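Local coordinates for protein phosphoglycolate phosphatase (Lactobacillus plantarum, PDB 2HDO) that probably hydrolyses the phosphate ester of 2-phosphoglycolate, as a phosphatase of the haloacid dehalogenase (HAD) superfamily, at residues Y22-Y33 and F67-H78. Numbering follows the deposited sequence. Where two conformers were deposited one is given.
With PO4 (phosphate ion), chain C.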
loop_
_atom_site.group_PDB
_atom_site.type_symbol
_atom_site.label_atom_id
_atom_site.label_comp_id
_atom_site.label_asym_id
_atom_site.label_seq_id
_atom_site.Cartn_x
_atom_site.Cartn_y
_atom_site.Cartn_z
ATOM N N TYR A 22 -5.175 -5.878 10.322
ATOM C CA TYR A 22 -3.841 -5.549 10.824
ATOM C C TYR A 22 -3.823 -5.448 12.334
ATOM O O TYR A 22 -2.896 -5.930 12.998
ATOM C CB TYR A 22 -3.401 -4.215 10.216
ATOM C CG TYR A 22 -2.174 -3.590 10.853
ATOM C CD1 TYR A 22 -0.910 -3.936 10.420
ATOM C CD2 TYR A 22 -2.287 -2.621 11.857
ATOM C CE1 TYR A 22 0.207 -3.369 10.967
ATOM C CE2 TYR A 22 -1.158 -2.051 12.442
ATOM C CZ TYR A 22 0.077 -2.427 11.984
ATOM O OH TYR A 22 1.199 -1.872 12.526
ATOM N N THR A 23 -4.833 -4.781 12.855
ATOM C CA THR A 23 -4.917 -4.553 14.278
ATOM C C THR A 23 -4.977 -5.883 15.022
ATOM O O THR A 23 -4.248 -6.099 15.971
ATOM C CB THR A 23 -6.085 -3.616 14.649
ATOM O OG1 THR A 23 -5.884 -2.349 13.996
ATOM C CG2 THR A 23 -6.139 -3.444 16.179
ATOM N N THR A 24 -5.887 -6.756 14.595
ATOM C CA THR A 24 -6.082 -8.077 15.210
ATOM C C THR A 24 -4.771 -8.894 15.146
ATOM O O THR A 24 -4.334 -9.494 16.097
ATOM C CB THR A 24 -7.209 -8.823 14.447
ATOM O OG1 THR A 24 -8.447 -8.110 14.610
ATOM C CG2 THR A 24 -7.405 -10.257 14.920
ATOM N N VAL A 25 -4.122 -8.863 14.004
ATOM C CA VAL A 25 -2.958 -9.691 13.777
ATOM C C VAL A 25 -1.808 -9.148 14.615
ATOM O O VAL A 25 -1.143 -9.890 15.310
ATOM C CB VAL A 25 -2.570 -9.713 12.298
ATOM C CG1 VAL A 25 -1.204 -10.404 12.137
ATOM C CG2 VAL A 25 -3.663 -10.394 11.439
HETATM N N MSE A 26 -1.566 -7.843 14.527
HETATM C CA MSE A 26 -0.474 -7.251 15.341
HETATM C C MSE A 26 -0.632 -7.502 16.838
HETATM O O MSE A 26 0.350 -7.762 17.573
HETATM C CB MSE A 26 -0.386 -5.755 15.093
HETATM C CG MSE A 26 0.089 -5.398 13.753
HETATM SE SE MSE A 26 2.004 -5.749 13.519
HETATM C CE MSE A 26 2.777 -4.288 14.658
ATOM N N ARG A 27 -1.854 -7.414 17.314
ATOM C CA ARG A 27 -2.117 -7.603 18.756
ATOM C C ARG A 27 -1.717 -9.025 19.126
ATOM O O ARG A 27 -1.137 -9.281 20.201
ATOM C CB ARG A 27 -3.583 -7.309 19.091
ATOM C CG ARG A 27 -3.878 -7.396 20.581
ATOM C CD ARG A 27 -5.290 -6.908 20.914
ATOM N NE ARG A 27 -5.405 -5.461 20.697
ATOM C CZ ARG A 27 -6.274 -4.862 19.875
ATOM N NH1 ARG A 27 -7.184 -5.544 19.199
ATOM N NH2 ARG A 27 -6.252 -3.543 19.757
ATOM N N GLU A 28 -2.046 -9.964 18.247
ATOM C CA GLU A 28 -1.761 -11.368 18.481
ATOM C C GLU A 28 -0.240 -11.630 18.494
ATOM O O GLU A 28 0.266 -12.266 19.396
ATOM C CB GLU A 28 -2.524 -12.203 17.435
ATOM C CG GLU A 28 -2.412 -13.690 17.611
ATOM C CD GLU A 28 -3.199 -14.447 16.547
ATOM O OE1 GLU A 28 -4.152 -13.836 15.968
ATOM O OE2 GLU A 28 -2.843 -15.617 16.244
ATOM N N VAL A 29 0.481 -11.109 17.505
ATOM C CA VAL A 29 1.952 -11.193 17.503
ATOM C C VAL A 29 2.560 -10.522 18.722
ATOM O O VAL A 29 3.440 -11.073 19.384
ATOM C CB VAL A 29 2.577 -10.659 16.177
ATOM C CG1 VAL A 29 4.099 -10.803 16.196
ATOM C CG2 VAL A 29 1.969 -11.403 15.013
ATOM N N LEU A 30 2.107 -9.311 19.020
ATOM C CA LEU A 30 2.689 -8.556 20.118
ATOM C C LEU A 30 2.549 -9.238 21.456
ATOM O O LEU A 30 3.405 -9.099 22.316
ATOM C CB LEU A 30 2.100 -7.130 20.162
ATOM C CG LEU A 30 2.737 -6.242 19.109
ATOM C CD1 LEU A 30 1.813 -5.126 18.751
ATOM C CD2 LEU A 30 4.041 -5.686 19.592
ATOM N N ALA A 31 1.488 -10.009 21.645
ATOM C CA ALA A 31 1.317 -10.765 22.877
ATOM C C ALA A 31 2.506 -11.713 23.138
ATOM O O ALA A 31 2.891 -11.908 24.281
ATOM C CB ALA A 31 0.008 -11.535 22.818
ATOM N N THR A 32 3.126 -12.249 22.083
ATOM C CA THR A 32 4.278 -13.173 22.247
ATOM C C THR A 32 5.604 -12.444 22.604
ATOM O O THR A 32 6.634 -13.089 22.851
ATOM C CB THR A 32 4.520 -14.026 20.991
ATOM O OG1 THR A 32 5.043 -13.231 19.935
ATOM C CG2 THR A 32 3.221 -14.701 20.510
ATOM N N TYR A 33 5.561 -11.117 22.593
ATOM C CA TYR A 33 6.658 -10.226 23.006
ATOM C C TYR A 33 6.252 -9.485 24.272
ATOM O O TYR A 33 6.901 -8.525 24.659
ATOM C CB TYR A 33 6.985 -9.237 21.871
ATOM C CG TYR A 33 7.561 -9.947 20.688
ATOM C CD1 TYR A 33 6.747 -10.473 19.705
ATOM C CD2 TYR A 33 8.923 -10.159 20.577
ATOM C CE1 TYR A 33 7.290 -11.186 18.645
ATOM C CE2 TYR A 33 9.462 -10.844 19.508
ATOM C CZ TYR A 33 8.643 -11.363 18.545
ATOM O OH TYR A 33 9.209 -12.061 17.507
ATOM N N PHE A 67 9.501 -11.642 14.267
ATOM C CA PHE A 67 8.245 -10.880 14.340
ATOM C C PHE A 67 7.548 -10.816 12.980
ATOM O O PHE A 67 6.359 -11.076 12.869
ATOM C CB PHE A 67 8.550 -9.440 14.855
ATOM C CG PHE A 67 7.322 -8.635 15.184
ATOM C CD1 PHE A 67 6.530 -8.098 14.178
ATOM C CD2 PHE A 67 6.961 -8.427 16.488
ATOM C CE1 PHE A 67 5.392 -7.383 14.480
ATOM C CE2 PHE A 67 5.853 -7.706 16.789
ATOM C CZ PHE A 67 5.046 -7.196 15.800
ATOM N N GLN A 68 8.289 -10.486 11.929
ATOM C CA GLN A 68 7.668 -10.363 10.612
ATOM C C GLN A 68 7.166 -11.709 10.085
ATOM O O GLN A 68 6.128 -11.755 9.432
ATOM C CB GLN A 68 8.597 -9.688 9.585
ATOM C CG GLN A 68 8.697 -8.175 9.747
ATOM C CD GLN A 68 7.368 -7.473 9.568
ATOM O OE1 GLN A 68 6.883 -6.778 10.468
ATOM N NE2 GLN A 68 6.762 -7.660 8.410
ATOM N N ALA A 69 7.875 -12.793 10.394
ATOM C CA ALA A 69 7.450 -14.136 10.016
ATOM C C ALA A 69 6.140 -14.512 10.725
ATOM O O ALA A 69 5.222 -15.042 10.124
ATOM C CB ALA A 69 8.550 -15.128 10.350
ATOM N N GLN A 70 6.073 -14.236 12.014
ATOM C CA GLN A 70 4.849 -14.461 12.763
ATOM C C GLN A 70 3.689 -13.684 12.167
ATOM O O GLN A 70 2.594 -14.225 11.992
ATOM C CB GLN A 70 5.024 -14.071 14.208
ATOM C CG GLN A 70 5.964 -14.969 14.925
ATOM C CD GLN A 70 6.270 -14.459 16.286
ATOM O OE1 GLN A 70 7.266 -13.768 16.469
ATOM N NE2 GLN A 70 5.359 -14.678 17.224
ATOM N N TYR A 71 3.945 -12.425 11.835
ATOM C CA TYR A 71 2.923 -11.568 11.326
ATOM C C TYR A 71 2.396 -12.138 10.053
ATOM O O TYR A 71 1.181 -12.199 9.860
ATOM C CB TYR A 71 3.427 -10.144 11.069
ATOM C CG TYR A 71 2.434 -9.260 10.359
ATOM C CD1 TYR A 71 1.497 -8.521 11.069
ATOM C CD2 TYR A 71 2.433 -9.154 8.980
ATOM C CE1 TYR A 71 0.551 -7.718 10.414
ATOM C CE2 TYR A 71 1.493 -8.336 8.302
ATOM C CZ TYR A 71 0.570 -7.605 9.039
ATOM O OH TYR A 71 -0.344 -6.771 8.399
ATOM N N GLU A 72 3.300 -12.546 9.155
ATOM C CA GLU A 72 2.834 -13.067 7.866
ATOM C C GLU A 72 2.036 -14.363 8.027
ATOM O O GLU A 72 1.038 -14.600 7.338
ATOM C CB GLU A 72 4.011 -13.257 6.919
ATOM C CG GLU A 72 4.777 -11.987 6.649
ATOM N N ASP A 73 2.482 -15.193 8.959
ATOM C CA ASP A 73 1.807 -16.463 9.231
ATOM C C ASP A 73 0.384 -16.292 9.733
ATOM O O ASP A 73 -0.526 -16.961 9.253
ATOM C CB ASP A 73 2.628 -17.266 10.230
ATOM C CG ASP A 73 4.002 -17.675 9.671
ATOM O OD1 ASP A 73 4.228 -17.527 8.441
ATOM O OD2 ASP A 73 4.851 -18.147 10.468
ATOM N N VAL A 74 0.180 -15.356 10.654
ATOM C CA VAL A 74 -1.138 -15.079 11.219
ATOM C C VAL A 74 -2.032 -14.355 10.228
ATOM O O VAL A 74 -3.219 -14.668 10.085
ATOM C CB VAL A 74 -1.021 -14.254 12.524
ATOM C CG1 VAL A 74 -2.406 -13.901 13.029
ATOM C CG2 VAL A 74 -0.273 -15.041 13.568
HETATM N N MSE A 75 -1.459 -13.386 9.535
HETATM C CA MSE A 75 -2.215 -12.611 8.563
HETATM C C MSE A 75 -2.811 -13.500 7.473
HETATM O O MSE A 75 -3.903 -13.236 6.994
HETATM C CB MSE A 75 -1.317 -11.527 7.949
HETATM C CG MSE A 75 -2.004 -10.708 6.846
HETATM SE SE MSE A 75 -3.768 -9.916 7.432
HETATM C CE MSE A 75 -3.089 -8.195 8.161
ATOM N N ALA A 76 -2.141 -14.594 7.123
ATOM C CA ALA A 76 -2.662 -15.436 6.042
ATOM C C ALA A 76 -3.980 -16.152 6.438
ATOM O O ALA A 76 -4.712 -16.666 5.570
ATOM C CB ALA A 76 -1.614 -16.413 5.573
ATOM N N SER A 77 -4.345 -16.109 7.717
ATOM C CA SER A 77 -5.681 -16.545 8.166
ATOM C C SER A 77 -6.763 -15.473 8.256
ATOM O O SER A 77 -7.874 -15.772 8.703
ATOM C CB SER A 77 -5.552 -17.198 9.528
ATOM O OG SER A 77 -4.954 -18.445 9.327
ATOM N N HIS A 78 -6.453 -14.248 7.855
ATOM C CA HIS A 78 -7.348 -13.098 8.081
ATOM C C HIS A 78 -7.768 -12.348 6.834
ATOM O O HIS A 78 -8.358 -11.289 6.933
ATOM C CB HIS A 78 -6.728 -12.146 9.104
ATOM C CG HIS A 78 -6.750 -12.706 10.489
ATOM N ND1 HIS A 78 -7.804 -12.504 11.354
ATOM C CD2 HIS A 78 -5.888 -13.533 11.126
ATOM C CE1 HIS A 78 -7.568 -13.153 12.484
ATOM N NE2 HIS A 78 -6.415 -13.793 12.368
HETATM P P PO4 C . -5.487 -16.684 14.221
HETATM O O1 PO4 C . -5.630 -15.189 14.446
HETATM O O2 PO4 C . -4.048 -17.188 14.489
HETATM O O3 PO4 C . -5.845 -17.051 12.786
HETATM O O4 PO4 C . -6.475 -17.353 15.149
#
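Val29 CG1 sits over the centre of one face of the Phe67 ring, 3.6 Å from its centroid, a CH-pi contact, while SE of Met26, modelled as selenomethionine, lies in the plane of that ring at its edge, a Met-aromatic contact, with Leu30 CD2 also at the edge. The Tyr71 ring fits as a knob among Tyr22, Val25, Met26 and Val29: with CG anti to the backbone N (chi1 172°), Tyr71 CD1 lies 3.5 Å from Val25 CG1, and OH reaches the edge of the Tyr22 ring, whose one face carries Met26 CG. Tyr22 OH is hydrogen-bonded to Thr45 OG1. At the edge of the His78 ring, NE2 donates to O1 (2.6 Å) of a phosphate probably from the crystallisation liquor.

Near Thr32 and Tyr33 the Gln70 amide is gripped twice. Its OE1 accepts from Tyr33 OH (2.8 Å), nearly in line with the C=O bond, and NE2 donates in the amide plane to Thr32 OG1 (3.1 Å), which in turn donates to Val29 O. A leucine here would probably leave Tyr33 OH without its acceptor and Thr32 OG1 without the amide donor.

Segments 22-31 and 67-75, their axes at 133° in the helical cap beside the HAD core, thus share an apolar seam between the Gln70 clasp and a phosphate held by Glu28 and His78. Glu28 OE1 lies 2.5 Å from phosphate O1, so one acid group is probably protonated and this link may depend on crystal conditions.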